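Local coordinates for uncharacterized NTF2-like protein (Cytophaga hutchinsonii ATCC 33406, PDB 3F14) that is of unknown function but has the NTF2-like, SnoaL-type fold, whose curved sheet and helices commonly enclose a ligand-binding or catalytic pocket, at residues Asp27-Asn32 with Asp102-Ile107. Numbering follows the deposited sequence.
Sequences DIIEWN and DTIKTI
Trp31 and Ile107 are paired in register, their side chains crossing obliquely, where strands 29-33 and 103-111, the parallel neighbours in the mixed sheet of this NTF2-like fold, run together. Ile107 gives its N-H to Glu30 O (2.9 Å) and takes that of Asn32 on its own O (2.8 Å), both bonds nearly straight. The face carrying Ile29, Ile104, Trp31 and Ile107 is tightly packed and buried under helices 2-14 and 42-57, a setting for branched aliphatic and aromatic side chains. Trp31 holds CG anti to the backbone N (chi1 -171°); the CD1 edge of its indole lies 3.6 Å from Ile107 CB, and NE1 hydrogen-bonds to Ser109 OG, giving the buried N-H a partner. Ile29 lies alongside Ile104, its CD1 3.8 Å from Ile104 CG2. The other face, with Glu30 and Thr106, is partly open to solvent and suits polar residues. In a classic beta bulge, Lys105 and Thr106 both face Arg98 of strand 88-100; the long Lys105 chain lays CE 3.9 Å from Ile28 CG1, and NZ salt-bridges Glu100. Lys105 O accepts the Glu30 N-H at 3.1 Å, and a water links the backbones, donating to Ile28 O and Lys105 O, each at 2.8 Å.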
loop_
_atom_site.group_PDB
_atom_site.type_symbol
_atom_site.label_atom_id
_atom_site.label_comp_id
_atom_site.label_asym_id
_atom_site.label_seq_id
_atom_site.Cartn_x
_atom_site.Cartn_y
_atom_site.Cartn_z
ATOM N N ASP A 27 3.442 5.475 -22.625
ATOM C CA ASP A 27 4.416 6.501 -23.023
ATOM C C ASP A 27 4.676 7.501 -21.878
ATOM O O ASP A 27 5.804 7.974 -21.752
ATOM C CB ASP A 27 3.940 7.240 -24.274
ATOM C CG ASP A 27 4.091 6.407 -25.520
ATOM O OD1 ASP A 27 5.187 5.818 -25.695
ATOM O OD2 ASP A 27 3.116 6.311 -26.279
ATOM N N ILE A 28 3.663 7.824 -21.092
ATOM C CA ILE A 28 3.830 8.803 -19.999
ATOM C C ILE A 28 3.677 8.169 -18.625
ATOM O O ILE A 28 3.242 8.806 -17.696
ATOM C CB ILE A 28 2.948 10.065 -20.194
ATOM C CG1 ILE A 28 1.466 9.694 -20.245
ATOM C CG2 ILE A 28 3.386 10.799 -21.491
ATOM C CD1 ILE A 28 0.521 10.937 -20.156
ATOM N N ILE A 29 4.039 6.908 -18.529
ATOM C CA ILE A 29 4.075 6.215 -17.245
ATOM C C ILE A 29 4.757 7.033 -16.175
ATOM O O ILE A 29 5.744 7.693 -16.413
ATOM C CB ILE A 29 4.755 4.844 -17.394
ATOM C CG1 ILE A 29 4.735 4.035 -16.056
ATOM C CG2 ILE A 29 6.226 4.955 -17.892
ATOM C CD1 ILE A 29 5.160 2.545 -16.220
ATOM N N GLU A 30 4.235 6.965 -14.946
ATOM C CA GLU A 30 4.935 7.536 -13.810
ATOM C C GLU A 30 5.117 6.439 -12.756
ATOM O O GLU A 30 4.200 5.657 -12.530
ATOM C CB GLU A 30 4.132 8.682 -13.184
ATOM C CG GLU A 30 3.929 9.788 -14.154
ATOM C CD GLU A 30 3.319 11.060 -13.543
ATOM O OE1 GLU A 30 3.139 11.114 -12.298
ATOM O OE2 GLU A 30 3.008 11.958 -14.358
ATOM N N TRP A 31 6.288 6.404 -12.135
ATOM C CA TRP A 31 6.565 5.565 -10.977
ATOM C C TRP A 31 6.823 6.474 -9.805
ATOM O O TRP A 31 7.832 7.149 -9.746
ATOM C CB TRP A 31 7.742 4.634 -11.210
ATOM C CG TRP A 31 7.951 3.579 -10.118
ATOM C CD1 TRP A 31 7.093 3.254 -9.140
ATOM C CD2 TRP A 31 9.051 2.659 -9.997
ATOM N NE1 TRP A 31 7.598 2.225 -8.387
ATOM C CE2 TRP A 31 8.801 1.824 -8.892
ATOM C CE3 TRP A 31 10.223 2.448 -10.727
ATOM C CZ2 TRP A 31 9.699 0.824 -8.479
ATOM C CZ3 TRP A 31 11.127 1.467 -10.304
ATOM C CH2 TRP A 31 10.849 0.652 -9.214
ATOM N N ASN A 32 5.868 6.496 -8.859
ATOM C CA ASN A 32 5.918 7.259 -7.628
ATOM C C ASN A 32 6.427 6.326 -6.521
ATOM O O ASN A 32 5.675 5.507 -6.016
ATOM C CB ASN A 32 4.553 7.822 -7.291
ATOM C CG ASN A 32 4.559 8.639 -6.022
ATOM O OD1 ASN A 32 5.588 8.819 -5.399
ATOM N ND2 ASN A 32 3.397 9.126 -5.643
ATOM N N ASP A 102 -4.347 -1.924 -21.650
ATOM C CA ASP A 102 -3.216 -2.863 -21.417
ATOM C C ASP A 102 -1.834 -2.212 -21.151
ATOM O O ASP A 102 -0.815 -2.903 -21.134
ATOM C CB ASP A 102 -3.128 -3.855 -22.561
ATOM C CG ASP A 102 -2.988 -3.187 -23.888
ATOM O OD1 ASP A 102 -3.330 -1.980 -23.987
ATOM O OD2 ASP A 102 -2.564 -3.878 -24.839
ATOM N N THR A 103 -1.802 -0.911 -20.871
ATOM C CA THR A 103 -0.561 -0.244 -20.552
ATOM C C THR A 103 -0.564 0.118 -19.074
ATOM O O THR A 103 -1.636 0.326 -18.492
ATOM C CB THR A 103 -0.314 1.022 -21.407
ATOM O OG1 THR A 103 -1.226 2.064 -21.008
ATOM C CG2 THR A 103 -0.447 0.647 -22.926
ATOM N N ILE A 104 0.629 0.170 -18.492
ATOM C CA ILE A 104 0.773 0.645 -17.096
ATOM C C ILE A 104 0.824 2.145 -17.182
ATOM O O ILE A 104 1.768 2.705 -17.789
ATOM C CB ILE A 104 2.039 0.170 -16.402
ATOM C CG1 ILE A 104 2.145 -1.370 -16.406
ATOM C CG2 ILE A 104 2.069 0.729 -14.994
ATOM C CD1 ILE A 104 3.493 -1.856 -15.815
ATOM N N LYS A 105 -0.144 2.811 -16.566
ATOM C CA LYS A 105 -0.190 4.255 -16.546
ATOM C C LYS A 105 0.574 4.855 -15.362
ATOM O O LYS A 105 1.374 5.804 -15.499
ATOM C CB LYS A 105 -1.646 4.736 -16.553
ATOM C CG LYS A 105 -1.810 6.195 -16.788
ATOM C CD LYS A 105 -1.387 6.608 -18.199
ATOM C CE LYS A 105 -1.672 8.090 -18.510
ATOM N NZ LYS A 105 -3.128 8.380 -18.433
ATOM N N THR A 106 0.345 4.273 -14.195
ATOM C CA THR A 106 1.073 4.670 -12.981
ATOM C C THR A 106 1.382 3.472 -12.123
ATOM O O THR A 106 0.626 2.499 -12.093
ATOM C CB THR A 106 0.329 5.712 -12.131
ATOM O OG1 THR A 106 -0.841 5.126 -11.572
ATOM C CG2 THR A 106 -0.084 6.936 -12.947
ATOM N N ILE A 107 2.525 3.554 -11.425
ATOM C CA ILE A 107 2.927 2.636 -10.376
ATOM C C ILE A 107 3.209 3.496 -9.142
ATOM O O ILE A 107 3.901 4.495 -9.263
ATOM C CB ILE A 107 4.182 1.811 -10.728
ATOM C CG1 ILE A 107 4.032 1.197 -12.126
ATOM C CG2 ILE A 107 4.405 0.762 -9.595
ATOM C CD1 ILE A 107 5.283 0.460 -12.606
HETATM O O HOH W 1 0.936 8.480 -16.217
#